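Local coordinates for protein beta-lactamase/D-alanine Carboxypeptidase (Yersinia pestis, PDB 3RJU) that probably acts as a serine hydrolase of the beta-lactamase and penicillin-binding-protein family, with D-alanine carboxypeptidase or beta-lactamase activity, at residues Q8-Y13 with V37-G42; E15-N20 with S336-G341; L28-N33 with N343-E348; L285-M290 with M313-E318. One frame throughout, in Å; residues are numbered along the deposited sequence.

Contact 1. Residues Q8-Y13 with V37-G42; sequences QIVDQY and VNRSFG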
loop_
_atom_site.group_PDB
_atom_site.type_symbol
_atom_site.label_atom_id
_atom_site.label_comp_id
_atom_site.label_asym_id
_atom_site.label_seq_id
_atom_site.Cartn_x
_atom_site.Cartn_y
_atom_site.Cartn_z
ATOM N N GLN A 8 -16.452 3.778 -21.813
ATOM C CA GLN A 8 -16.478 2.613 -22.695
ATOM C C GLN A 8 -15.177 1.780 -22.627
ATOM O O GLN A 8 -15.211 0.539 -22.706
ATOM C CB GLN A 8 -16.812 3.023 -24.142
ATOM C CG GLN A 8 -18.266 3.487 -24.375
ATOM C CD GLN A 8 -18.543 4.917 -23.901
ATOM O OE1 GLN A 8 -17.628 5.637 -23.490
ATOM N NE2 GLN A 8 -19.803 5.337 -23.983
ATOM N N ILE A 9 -14.030 2.442 -22.478
ATOM C CA ILE A 9 -12.781 1.710 -22.328
ATOM C C ILE A 9 -12.784 0.933 -21.006
ATOM O O ILE A 9 -12.411 -0.253 -20.956
ATOM C CB ILE A 9 -11.571 2.655 -22.424
ATOM C CG1 ILE A 9 -11.443 3.219 -23.849
ATOM C CG2 ILE A 9 -10.277 1.924 -21.996
ATOM C CD1 ILE A 9 -10.467 4.407 -23.978
ATOM N N VAL A 10 -13.229 1.578 -19.933
ATOM C CA VAL A 10 -13.322 0.877 -18.662
ATOM C C VAL A 10 -14.214 -0.361 -18.799
ATOM O O VAL A 10 -13.878 -1.440 -18.295
ATOM C CB VAL A 10 -13.812 1.802 -17.526
ATOM C CG1 VAL A 10 -14.084 1.003 -16.247
ATOM C CG2 VAL A 10 -12.765 2.898 -17.248
ATOM N N ASP A 11 -15.335 -0.197 -19.498
ATOM C CA ASP A 11 -16.257 -1.314 -19.712
ATOM C C ASP A 11 -15.685 -2.460 -20.545
ATOM O O ASP A 11 -16.187 -3.576 -20.480
ATOM C CB ASP A 11 -17.545 -0.824 -20.367
ATOM C CG ASP A 11 -18.400 -0.018 -19.424
ATOM O OD1 ASP A 11 -18.221 -0.140 -18.190
ATOM O OD2 ASP A 11 -19.262 0.729 -19.931
ATOM N N GLN A 12 -14.673 -2.180 -21.356
ATOM C CA GLN A 12 -13.983 -3.242 -22.085
ATOM C C GLN A 12 -13.247 -4.206 -21.149
ATOM O O GLN A 12 -12.977 -5.350 -21.524
ATOM C CB GLN A 12 -12.985 -2.651 -23.084
ATOM C CG GLN A 12 -13.595 -1.884 -24.237
ATOM C CD GLN A 12 -12.523 -1.104 -24.997
ATOM O OE1 GLN A 12 -11.331 -1.370 -24.843
ATOM N NE2 GLN A 12 -12.937 -0.134 -25.788
ATOM N N TYR A 13 -12.927 -3.747 -19.936
ATOM C CA TYR A 13 -12.071 -4.501 -19.018
ATOM C C TYR A 13 -12.708 -4.900 -17.708
ATOM O O TYR A 13 -12.345 -5.930 -17.144
ATOM C CB TYR A 13 -10.780 -3.715 -18.702
ATOM C CG TYR A 13 -9.856 -3.700 -19.896
ATOM C CD1 TYR A 13 -8.934 -4.714 -20.086
ATOM C CD2 TYR A 13 -9.957 -2.701 -20.870
ATOM C CE1 TYR A 13 -8.116 -4.740 -21.181
ATOM C CE2 TYR A 13 -9.119 -2.713 -21.992
ATOM C CZ TYR A 13 -8.204 -3.742 -22.129
ATOM O OH TYR A 13 -7.386 -3.784 -23.229
ATOM N N VAL A 37 -14.540 7.071 -13.155
ATOM C CA VAL A 37 -15.416 5.962 -13.524
ATOM C C VAL A 37 -15.328 4.927 -12.416
ATOM O O VAL A 37 -14.243 4.462 -12.064
ATOM C CB VAL A 37 -15.023 5.324 -14.877
ATOM C CG1 VAL A 37 -15.987 4.182 -15.240
ATOM C CG2 VAL A 37 -15.020 6.376 -15.989
ATOM N N ASN A 38 -16.478 4.611 -11.829
ATOM C CA ASN A 38 -16.579 3.605 -10.784
ATOM C C ASN A 38 -17.374 2.410 -11.274
ATOM O O ASN A 38 -18.400 2.589 -11.932
ATOM C CB ASN A 38 -17.272 4.185 -9.553
ATOM C CG ASN A 38 -16.405 5.164 -8.810
ATOM O OD1 ASN A 38 -15.393 4.783 -8.228
ATOM N ND2 ASN A 38 -16.799 6.429 -8.808
ATOM N N ARG A 39 -16.910 1.206 -10.955
ATOM C CA ARG A 39 -17.673 -0.004 -11.256
ATOM C C ARG A 39 -17.630 -0.902 -10.026
ATOM O O ARG A 39 -16.614 -0.963 -9.318
ATOM C CB ARG A 39 -17.101 -0.756 -12.472
ATOM C CG ARG A 39 -17.145 0.017 -13.785
ATOM C CD ARG A 39 -18.573 0.294 -14.225
ATOM N NE ARG A 39 -18.613 0.908 -15.552
ATOM C CZ ARG A 39 -18.903 2.183 -15.769
ATOM N NH1 ARG A 39 -19.196 2.971 -14.745
ATOM N NH2 ARG A 39 -18.926 2.661 -17.011
ATOM N N SER A 40 -18.746 -1.570 -9.758
ATOM C CA SER A 40 -18.835 -2.521 -8.667
ATOM C C SER A 40 -19.483 -3.795 -9.190
ATOM O O SER A 40 -20.425 -3.736 -9.990
ATOM C CB SER A 40 -19.697 -1.971 -7.525
ATOM O OG SER A 40 -19.163 -0.765 -7.021
ATOM N N PHE A 41 -18.989 -4.938 -8.737
ATOM C CA PHE A 41 -19.512 -6.222 -9.183
ATOM C C PHE A 41 -19.602 -7.202 -8.035
ATOM O O PHE A 41 -18.848 -7.109 -7.058
ATOM C CB PHE A 41 -18.576 -6.849 -10.214
ATOM C CG PHE A 41 -18.342 -6.004 -11.419
ATOM C CD1 PHE A 41 -19.198 -6.060 -12.497
ATOM C CD2 PHE A 41 -17.225 -5.173 -11.489
ATOM C CE1 PHE A 41 -18.969 -5.270 -13.625
ATOM C CE2 PHE A 41 -16.997 -4.393 -12.606
ATOM C CZ PHE A 41 -17.873 -4.445 -13.675
ATOM N N GLY A 42 -20.486 -8.185 -8.184
ATOM C CA GLY A 42 -20.528 -9.281 -7.242
ATOM C C GLY A 42 -21.222 -8.930 -5.946
ATOM O O GLY A 42 -22.192 -8.173 -5.932
#
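Val10 overlaps Val37, the two valines reaching toward each other tip to tip, with Val10 CG1 3.8 Å from Val37 CG1. Val10 CG1 also lies 4.1 Å from Arg39 CG, so the aliphatic start of the arginine extends the apolar patch. The segments join the N-terminal helix 6-20 to strand 35-42, an outermost strand of the large antiparallel sheet of this beta-lactamase-like fold. Helix and strand run in roughly the same direction, 27° apart. Val10 also touches Leu28 and Val30 of the neighbouring strand 25-32. Beside the valines, Arg39 and Asp11 form a salt bridge. The guanidinium grips side-on, with two nitrogens on one oxygen. Arg39 NE bonds Asp11 OD1 at 2.9 Å, on the syn lone pair. Arg39 NH2 reaches the same OD1 at 3.1 Å on a more bent path, N-H...O 139°. OD1 lies in the guanidinium plane, while the two group planes are tilted 35° apart. A bend at chi2 turns the arginine chain back along its own strand. There Arg39 NH1 bonds Asn38 O at 2.9 Å, a second hold that should limit rotation of the group. Val37 CG1 sits 3.4 Å above one guanidinium face, toward its rim.

Contact 2. Residues E15-N20 with S336-G341; sequences EHIFYN and SNMSDG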
loop_
_atom_site.group_PDB
_atom_site.type_symbol
_atom_site.label_atom_id
_atom_site.label_comp_id
_atom_site.label_asym_id
_atom_site.label_seq_id
_atom_site.Cartn_x
_atom_site.Cartn_y
_atom_site.Cartn_z
ATOM N N GLU A 15 -15.620 -5.987 -16.288
ATOM C CA GLU A 15 -16.269 -7.259 -16.027
ATOM C C GLU A 15 -15.295 -8.430 -16.216
ATOM O O GLU A 15 -15.359 -9.431 -15.493
ATOM C CB GLU A 15 -17.528 -7.432 -16.882
ATOM C CG GLU A 15 -18.500 -8.408 -16.243
ATOM C CD GLU A 15 -19.831 -8.468 -16.955
ATOM O OE1 GLU A 15 -20.866 -8.568 -16.257
ATOM O OE2 GLU A 15 -19.840 -8.424 -18.204
ATOM N N HIS A 16 -14.369 -8.304 -17.163
ATOM C CA HIS A 16 -13.358 -9.351 -17.338
ATOM C C HIS A 16 -12.476 -9.504 -16.104
ATOM O O HIS A 16 -12.164 -10.626 -15.706
ATOM C CB HIS A 16 -12.479 -9.083 -18.560
ATOM C CG HIS A 16 -13.176 -9.311 -19.861
ATOM N ND1 HIS A 16 -14.073 -10.337 -20.052
ATOM C CD2 HIS A 16 -13.110 -8.641 -21.033
ATOM C CE1 HIS A 16 -14.534 -10.287 -21.290
ATOM N NE2 HIS A 16 -13.958 -9.273 -21.908
ATOM N N ILE A 17 -12.070 -8.380 -15.503
ATOM C CA ILE A 17 -11.255 -8.425 -14.302
ATOM C C ILE A 17 -12.031 -9.100 -13.177
ATOM O O ILE A 17 -11.488 -9.940 -12.446
ATOM C CB ILE A 17 -10.813 -7.010 -13.882
ATOM C CG1 ILE A 17 -9.891 -6.421 -14.952
ATOM C CG2 ILE A 17 -10.118 -7.032 -12.505
ATOM C CD1 ILE A 17 -9.664 -4.906 -14.826
ATOM N N PHE A 18 -13.304 -8.744 -13.057
ATOM C CA PHE A 18 -14.177 -9.356 -12.060
ATOM C C PHE A 18 -14.251 -10.879 -12.237
ATOM O O PHE A 18 -14.066 -11.627 -11.284
ATOM C CB PHE A 18 -15.595 -8.772 -12.158
ATOM C CG PHE A 18 -16.597 -9.475 -11.276
ATOM C CD1 PHE A 18 -16.447 -9.476 -9.892
ATOM C CD2 PHE A 18 -17.690 -10.136 -11.826
ATOM C CE1 PHE A 18 -17.356 -10.127 -9.080
ATOM C CE2 PHE A 18 -18.608 -10.789 -11.016
ATOM C CZ PHE A 18 -18.441 -10.785 -9.646
ATOM N N TYR A 19 -14.534 -11.345 -13.450
ATOM C CA TYR A 19 -14.660 -12.785 -13.652
ATOM C C TYR A 19 -13.318 -13.515 -13.619
ATOM O O TYR A 19 -13.210 -14.592 -13.021
ATOM C CB TYR A 19 -15.407 -13.106 -14.942
ATOM C CG TYR A 19 -16.881 -12.849 -14.793
ATOM C CD1 TYR A 19 -17.646 -13.598 -13.903
ATOM C CD2 TYR A 19 -17.506 -11.851 -15.524
ATOM C CE1 TYR A 19 -18.995 -13.353 -13.751
ATOM C CE2 TYR A 19 -18.856 -11.608 -15.381
ATOM C CZ TYR A 19 -19.593 -12.353 -14.490
ATOM O OH TYR A 19 -20.948 -12.106 -14.361
ATOM N N ASN A 20 -12.305 -12.952 -14.273
ATOM C CA ASN A 20 -11.030 -13.653 -14.368
ATOM C C ASN A 20 -10.350 -13.802 -13.023
ATOM O O ASN A 20 -9.609 -14.761 -12.803
ATOM C CB ASN A 20 -10.068 -12.940 -15.324
ATOM C CG ASN A 20 -10.511 -13.013 -16.762
ATOM O OD1 ASN A 20 -11.313 -13.867 -17.126
ATOM N ND2 ASN A 20 -9.976 -12.127 -17.594
ATOM N N SER A 336 -2.531 -12.044 -9.912
ATOM C CA SER A 336 -2.143 -11.402 -11.160
ATOM C C SER A 336 -3.238 -11.460 -12.225
ATOM O O SER A 336 -3.168 -10.736 -13.206
ATOM C CB SER A 336 -0.826 -11.966 -11.692
ATOM O OG SER A 336 -0.969 -13.325 -12.020
ATOM N N ASN A 337 -4.269 -12.281 -12.023
ATOM C CA ASN A 337 -5.422 -12.236 -12.927
ATOM C C ASN A 337 -6.263 -10.984 -12.727
ATOM O O ASN A 337 -7.093 -10.634 -13.577
ATOM C CB ASN A 337 -6.267 -13.500 -12.798
ATOM C CG ASN A 337 -5.587 -14.681 -13.438
ATOM O OD1 ASN A 337 -4.710 -14.492 -14.272
ATOM N ND2 ASN A 337 -5.965 -15.894 -13.050
HETATM N N MSE A 338 -6.064 -10.321 -11.591
HETATM C CA MSE A 338 -6.654 -9.025 -11.371
HETATM C C MSE A 338 -5.683 -7.932 -11.837
HETATM O O MSE A 338 -6.049 -7.082 -12.644
HETATM C CB MSE A 338 -6.988 -8.848 -9.892
HETATM C CG MSE A 338 -7.565 -7.478 -9.550
HETATM SE SE MSE A 338 -7.814 -7.255 -7.630
HETATM C CE MSE A 338 -5.947 -6.959 -7.153
ATOM N N SER A 339 -4.435 -7.968 -11.364
ATOM C CA SER A 339 -3.497 -6.901 -11.698
ATOM C C SER A 339 -3.119 -6.832 -13.187
ATOM O O SER A 339 -2.973 -5.742 -13.726
ATOM C CB SER A 339 -2.255 -6.956 -10.804
ATOM O OG SER A 339 -1.519 -8.149 -11.009
ATOM N N ASP A 340 -2.991 -7.977 -13.859
ATOM C CA ASP A 340 -2.715 -7.959 -15.300
ATOM C C ASP A 340 -3.843 -7.236 -16.051
ATOM O O ASP A 340 -3.589 -6.461 -16.980
ATOM C CB ASP A 340 -2.575 -9.365 -15.877
ATOM C CG ASP A 340 -1.232 -10.029 -15.564
ATOM O OD1 ASP A 340 -0.264 -9.358 -15.098
ATOM O OD2 ASP A 340 -1.145 -11.253 -15.822
ATOM N N GLY A 341 -5.091 -7.491 -15.657
ATOM C CA GLY A 341 -6.225 -6.833 -16.285
ATOM C C GLY A 341 -6.203 -5.327 -16.076
ATOM O O GLY A 341 -6.486 -4.555 -16.993
HETATM O O HOH W 1 -8.049 -15.980 -10.905
HETATM O O HOH W 2 -7.745 -10.578 -16.171
#
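Ile17 packs against Met338 and Gly341 where helix 6-20 runs beside helix 336-349. The two terminal helices form an antiparallel pair on one face of the main sheet, as in other serine beta-lactamases and their penicillin-binding relatives. The axes of the two short segments come within 8.6 Å, at 166°.

The apolar part lies on the buried side. Ile17 CG2 is 3.9 Å from Met338 CG, and the two side chains cross obliquely. Met338 is a selenomethionine here. Its CG is anti to the backbone N (chi1 178°), and the selenium end runs off toward Val325 and Val327 of the sheet. The other branch of Ile17 runs over the backbone of Gly341, with CD1 3.7 Å from Gly341 C. The glycine has no side chain to hold the isoleucine off, and the helices can sit close at this point. Asn337 CB adds a van der Waals touch, 3.6 Å from Asn20 O.

The polar part lies on the more exposed side. Two waters link the asparagines reciprocally, each joining a backbone carbonyl of one to the side-chain amide nitrogen of the other. One water accepts from Asn20 ND2 and donates to Asn337 O. The other accepts from Asn337 ND2 at 3.0 Å and donates to Asn20 O at 2.7 Å.

Contact 3. Residues L28-N33 with N343-E348; sequences LVVIDN and NQLVAE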
loop_
_atom_site.group_PDB
_atom_site.type_symbol
_atom_site.label_atom_id
_atom_site.label_comp_id
_atom_site.label_asym_id
_atom_site.label_seq_id
_atom_site.Cartn_x
_atom_site.Cartn_y
_atom_site.Cartn_z
ATOM N N LEU A 28 -13.947 -1.068 -8.492
ATOM C CA LEU A 28 -12.934 -0.537 -9.396
ATOM C C LEU A 28 -13.122 0.977 -9.479
ATOM O O LEU A 28 -14.248 1.460 -9.704
ATOM C CB LEU A 28 -13.105 -1.155 -10.799
ATOM C CG LEU A 28 -12.135 -0.688 -11.895
ATOM C CD1 LEU A 28 -10.715 -1.196 -11.661
ATOM C CD2 LEU A 28 -12.644 -1.182 -13.247
ATOM N N VAL A 29 -12.026 1.716 -9.305
ATOM C CA VAL A 29 -12.054 3.164 -9.342
ATOM C C VAL A 29 -11.037 3.605 -10.373
ATOM O O VAL A 29 -9.844 3.284 -10.256
ATOM C CB VAL A 29 -11.651 3.785 -7.980
ATOM C CG1 VAL A 29 -11.606 5.319 -8.076
ATOM C CG2 VAL A 29 -12.617 3.333 -6.884
ATOM N N VAL A 30 -11.504 4.352 -11.373
ATOM C CA VAL A 30 -10.635 4.827 -12.437
ATOM C C VAL A 30 -10.673 6.346 -12.467
ATOM O O VAL A 30 -11.754 6.944 -12.538
ATOM C CB VAL A 30 -11.085 4.272 -13.821
ATOM C CG1 VAL A 30 -10.180 4.790 -14.942
ATOM C CG2 VAL A 30 -11.099 2.744 -13.813
ATOM N N ILE A 31 -9.498 6.972 -12.432
ATOM C CA ILE A 31 -9.400 8.414 -12.595
ATOM C C ILE A 31 -8.608 8.664 -13.855
ATOM O O ILE A 31 -7.513 8.149 -14.002
ATOM C CB ILE A 31 -8.685 9.100 -11.412
ATOM C CG1 ILE A 31 -9.491 8.922 -10.128
ATOM C CG2 ILE A 31 -8.487 10.601 -11.716
ATOM C CD1 ILE A 31 -8.789 9.373 -8.842
ATOM N N ASP A 32 -9.165 9.455 -14.768
ATOM C CA ASP A 32 -8.488 9.763 -16.018
ATOM C C ASP A 32 -8.736 11.237 -16.290
ATOM O O ASP A 32 -9.785 11.618 -16.806
ATOM C CB ASP A 32 -9.033 8.876 -17.138
ATOM C CG ASP A 32 -8.301 9.072 -18.461
ATOM O OD1 ASP A 32 -7.777 10.181 -18.724
ATOM O OD2 ASP A 32 -8.277 8.110 -19.256
ATOM N N ASN A 33 -7.768 12.072 -15.919
ATOM C CA ASN A 33 -7.924 13.527 -15.993
ATOM C C ASN A 33 -9.215 13.964 -15.297
ATOM O O ASN A 33 -9.344 13.806 -14.083
ATOM C CB ASN A 33 -7.861 14.011 -17.443
ATOM C CG ASN A 33 -7.660 15.523 -17.558
ATOM O OD1 ASN A 33 -7.271 16.199 -16.598
ATOM N ND2 ASN A 33 -7.922 16.057 -18.747
ATOM N N ASN A 343 -3.485 -3.526 -15.592
ATOM C CA ASN A 343 -2.397 -2.979 -16.393
ATOM C C ASN A 343 -2.804 -2.826 -17.854
ATOM O O ASN A 343 -2.475 -1.835 -18.504
ATOM C CB ASN A 343 -1.126 -3.827 -16.261
ATOM C CG ASN A 343 -0.523 -3.749 -14.868
ATOM O OD1 ASN A 343 -0.673 -2.724 -14.173
ATOM N ND2 ASN A 343 0.156 -4.832 -14.442
ATOM N N GLN A 344 -3.545 -3.805 -18.361
ATOM C CA GLN A 344 -4.038 -3.711 -19.726
ATOM C C GLN A 344 -5.070 -2.602 -19.892
ATOM O O GLN A 344 -5.097 -1.927 -20.923
ATOM C CB GLN A 344 -4.588 -5.056 -20.183
ATOM C CG GLN A 344 -3.490 -6.077 -20.318
ATOM C CD GLN A 344 -4.007 -7.467 -20.569
ATOM O OE1 GLN A 344 -5.143 -7.651 -21.014
ATOM N NE2 GLN A 344 -3.174 -8.465 -20.290
ATOM N N LEU A 345 -5.925 -2.420 -18.886
ATOM C CA LEU A 345 -6.846 -1.286 -18.881
ATOM C C LEU A 345 -6.062 0.035 -18.947
ATOM O O LEU A 345 -6.377 0.921 -19.743
ATOM C CB LEU A 345 -7.735 -1.316 -17.636
ATOM C CG LEU A 345 -8.609 -0.076 -17.362
ATOM C CD1 LEU A 345 -9.536 0.269 -18.538
ATOM C CD2 LEU A 345 -9.415 -0.295 -16.092
ATOM N N VAL A 346 -5.041 0.157 -18.102
ATOM C CA VAL A 346 -4.228 1.373 -18.077
ATOM C C VAL A 346 -3.594 1.598 -19.461
ATOM O O VAL A 346 -3.544 2.727 -19.963
ATOM C CB VAL A 346 -3.150 1.307 -16.968
ATOM C CG1 VAL A 346 -2.126 2.415 -17.139
ATOM C CG2 VAL A 346 -3.808 1.410 -15.593
ATOM N N ALA A 347 -3.156 0.516 -20.091
ATOM C CA ALA A 347 -2.528 0.613 -21.412
ATOM C C ALA A 347 -3.517 1.157 -22.451
ATOM O O ALA A 347 -3.141 1.947 -23.327
ATOM C CB ALA A 347 -1.985 -0.743 -21.859
ATOM N N GLU A 348 -4.781 0.743 -22.357
ATOM C CA GLU A 348 -5.782 1.275 -23.275
ATOM C C GLU A 348 -6.095 2.746 -22.954
ATOM O O GLU A 348 -6.262 3.564 -23.860
ATOM C CB GLU A 348 -7.052 0.419 -23.265
ATOM C CG GLU A 348 -8.092 0.841 -24.341
ATOM C CD GLU A 348 -7.590 0.682 -25.779
ATOM O OE1 GLU A 348 -6.739 -0.201 -26.024
ATOM O OE2 GLU A 348 -8.061 1.441 -26.667
#
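Leu28, Val30 and Leu345 carry this contact, and none of them has a ring, amide or other flat group. Faces and edges therefore play no part; methyl groups do all the touching. One branch of Leu345 serves both partners. Its CD2 lies 4.2 Å from Val30 CG2 and 4.4 Å from Leu28 CD2. Leu345 CG stands anti to its own backbone nitrogen (chi1 171°), which sends the isobutyl end down from the helix toward the strand. Leu28 and Val30 are alternate residues of strand 25-32, so both point to the same side of the sheet. The contact thus sets the C-terminal helix 336-349 over the main antiparallel sheet, in the manner of the serine beta-lactamase fold. The N-terminal helix shares the site: Val10 touches Val30, Ala14 touches Leu28, and Tyr13 touches Leu345. On the other face of the strand, Val29 and Ile31 meet helix 233-241, so the sheet lies between helices here. Only 79 Å² is buried between the two segments, and the distances are those of light van der Waals touch. With no polar atom in the meeting groups, the attraction is dispersive and hydrophobic, and it imposes little directional preference.

Contact 4. Residues L285-M290 with M313-E318; sequences LGWVYM and MAMVPE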
loop_
_atom_site.group_PDB
_atom_site.type_symbol
_atom_site.label_atom_id
_atom_site.label_comp_id
_atom_site.label_asym_id
_atom_site.label_seq_id
_atom_site.Cartn_x
_atom_site.Cartn_y
_atom_site.Cartn_z
ATOM N N LEU A 285 9.598 4.559 -2.505
ATOM C CA LEU A 285 9.194 4.528 -1.117
ATOM C C LEU A 285 7.863 3.783 -1.094
ATOM O O LEU A 285 6.778 4.389 -1.156
ATOM C CB LEU A 285 9.049 5.964 -0.594
ATOM C CG LEU A 285 10.312 6.831 -0.836
ATOM C CD1 LEU A 285 10.099 8.278 -0.395
ATOM C CD2 LEU A 285 11.600 6.224 -0.190
ATOM N N GLY A 286 7.957 2.456 -1.071
ATOM C CA GLY A 286 6.791 1.598 -1.200
ATOM C C GLY A 286 6.376 1.419 -2.652
ATOM O O GLY A 286 6.155 0.298 -3.101
ATOM N N TRP A 287 6.225 2.526 -3.374
ATOM C CA TRP A 287 5.902 2.484 -4.798
ATOM C C TRP A 287 6.900 1.617 -5.548
ATOM O O TRP A 287 8.095 1.596 -5.226
ATOM C CB TRP A 287 5.953 3.894 -5.392
ATOM C CG TRP A 287 4.872 4.777 -4.896
ATOM C CD1 TRP A 287 4.947 5.709 -3.875
ATOM C CD2 TRP A 287 3.527 4.836 -5.394
ATOM N NE1 TRP A 287 3.713 6.323 -3.715
ATOM C CE2 TRP A 287 2.835 5.803 -4.633
ATOM C CE3 TRP A 287 2.832 4.141 -6.402
ATOM C CZ2 TRP A 287 1.495 6.119 -4.868
ATOM C CZ3 TRP A 287 1.506 4.457 -6.629
ATOM C CH2 TRP A 287 0.850 5.435 -5.864
ATOM N N VAL A 288 6.399 0.933 -6.570
ATOM C CA VAL A 288 7.212 0.130 -7.455
ATOM C C VAL A 288 6.995 0.629 -8.872
ATOM O O VAL A 288 5.845 0.824 -9.291
ATOM C CB VAL A 288 6.819 -1.359 -7.364
ATOM C CG1 VAL A 288 7.521 -2.205 -8.475
ATOM C CG2 VAL A 288 7.152 -1.899 -5.974
ATOM N N TYR A 289 8.090 0.807 -9.615
ATOM C CA TYR A 289 7.998 1.279 -10.987
ATOM C C TYR A 289 8.293 0.149 -11.951
ATOM O O TYR A 289 9.267 -0.585 -11.777
ATOM C CB TYR A 289 8.976 2.429 -11.245
ATOM C CG TYR A 289 9.028 2.855 -12.693
ATOM C CD1 TYR A 289 7.960 3.527 -13.272
ATOM C CD2 TYR A 289 10.151 2.594 -13.480
ATOM C CE1 TYR A 289 7.996 3.921 -14.606
ATOM C CE2 TYR A 289 10.198 2.982 -14.821
ATOM C CZ TYR A 289 9.121 3.654 -15.370
ATOM O OH TYR A 289 9.143 4.045 -16.689
HETATM N N MSE A 290 7.427 0.004 -12.950
HETATM C CA MSE A 290 7.650 -0.932 -14.050
HETATM C C MSE A 290 7.818 -0.128 -15.320
HETATM O O MSE A 290 6.937 0.665 -15.679
HETATM C CB MSE A 290 6.457 -1.891 -14.186
HETATM C CG MSE A 290 6.171 -2.678 -12.903
HETATM SE SE MSE A 290 4.814 -4.047 -13.077
HETATM C CE MSE A 290 3.359 -2.993 -13.812
HETATM N N MSE A 313 -3.031 -0.811 -7.102
HETATM C CA MSE A 313 -3.141 0.539 -7.622
HETATM C C MSE A 313 -2.074 0.699 -8.693
HETATM O O MSE A 313 -0.914 0.342 -8.464
HETATM C CB MSE A 313 -2.916 1.581 -6.518
HETATM C CG MSE A 313 -3.072 3.010 -7.026
HETATM SE SE MSE A 313 -2.961 4.338 -5.624
HETATM C CE MSE A 313 -4.483 3.775 -4.555
ATOM N N ALA A 314 -2.468 1.195 -9.864
ATOM C CA ALA A 314 -1.529 1.375 -10.964
ATOM C C ALA A 314 -1.779 2.747 -11.542
ATOM O O ALA A 314 -2.930 3.118 -11.796
ATOM C CB ALA A 314 -1.748 0.299 -12.041
HETATM N N MSE A 315 -0.730 3.514 -11.791
HETATM C CA MSE A 315 -0.986 4.809 -12.377
HETATM C C MSE A 315 0.127 5.269 -13.281
HETATM O O MSE A 315 1.270 4.800 -13.189
HETATM C CB MSE A 315 -1.250 5.855 -11.300
HETATM C CG MSE A 315 -0.060 6.134 -10.413
HETATM SE SE MSE A 315 -0.306 7.733 -9.323
HETATM C CE MSE A 315 -1.704 7.103 -8.112
ATOM N N VAL A 316 -0.234 6.204 -14.148
ATOM C CA VAL A 316 0.691 6.811 -15.079
ATOM C C VAL A 316 0.554 8.306 -14.807
ATOM O O VAL A 316 -0.270 8.986 -15.414
ATOM C CB VAL A 316 0.333 6.466 -16.551
ATOM C CG1 VAL A 316 1.344 7.096 -17.512
ATOM C CG2 VAL A 316 0.292 4.962 -16.738
ATOM N N PRO A 317 1.314 8.808 -13.829
ATOM C CA PRO A 317 1.050 10.156 -13.325
ATOM C C PRO A 317 1.159 11.240 -14.392
ATOM O O PRO A 317 0.415 12.206 -14.356
ATOM C CB PRO A 317 2.122 10.347 -12.237
ATOM C CG PRO A 317 2.466 8.964 -11.812
ATOM C CD PRO A 317 2.347 8.108 -13.034
ATOM N N GLU A 318 2.072 11.058 -15.336
ATOM C CA GLU A 318 2.286 12.063 -16.364
ATOM C C GLU A 318 1.051 12.225 -17.246
ATOM O O GLU A 318 0.855 13.283 -17.848
ATOM C CB GLU A 318 3.525 11.726 -17.200
ATOM C CG GLU A 318 3.456 10.381 -17.885
ATOM C CD GLU A 318 4.162 9.256 -17.128
ATOM O OE1 GLU A 318 4.012 9.111 -15.879
ATOM O OE2 GLU A 318 4.872 8.504 -17.818
HETATM O O HOH W 3 7.405 6.245 -17.339
#
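Trp287 turns the outer corner of its six-membered ring, CH2, to the ends of two selenomethionines, Met313 and Met315. This is the tight, buried part. Trp287 CH2 lies 4.0 Å from Met313 SE and 3.8 Å from Met315 CE. Both fit Met-aromatic contacts, the one to Met315 less surely, because that side chain has two deposited conformers. Both selenium atoms stand oblique to the ring, 5.2 Å from its centroid. Met313 runs out extended, CG anti to its backbone N, which brings SE to the ring corner. Strand 299-306 runs between strands 288-290 and 309-316 in the antiparallel sheet, so the side chains reach across an intervening strand. Phe243 meets the indole edge-to-face, and Leu66 of helix 64-77 touches it too. The indole comes near, without touching, the residues of a sequence pattern consistent with the SxxK motif, the active-site signature of this family. The outer side is loose. There a water 2.9 Å from Tyr289 OH makes a weak bond to Glu318 OE2, and that glutamate is modelled in two conformers. The buried part rests mainly on dispersion, with polarisable selenium near an aromatic ring; the water link on the outer side is weak and probably adds little.

Overall arrangement
Contacts 1, 2 and 3 cluster around the paired terminal helices. Contacts 1 and 2 share helix 6-20, contacts 2 and 3 share helix 336-349, and contacts 1 and 3 reach neighbouring strands of one sheet. Contact 4 reaches that sheet further in, its centre about 11 Å from the centre of the chain, against 18 to 22 Å for the others. Chemistry follows place. The partly buried contacts 1 and 2 combine apolar packing with a salt bridge or bridging waters, whereas the buried contact 3 is purely aliphatic and the buried contact 4 mainly aromatic and selenium-based. Contacts 3 and 4 meet through Val346 on Val316. Contact 4 is nested inside the chain loop closed by contact 3.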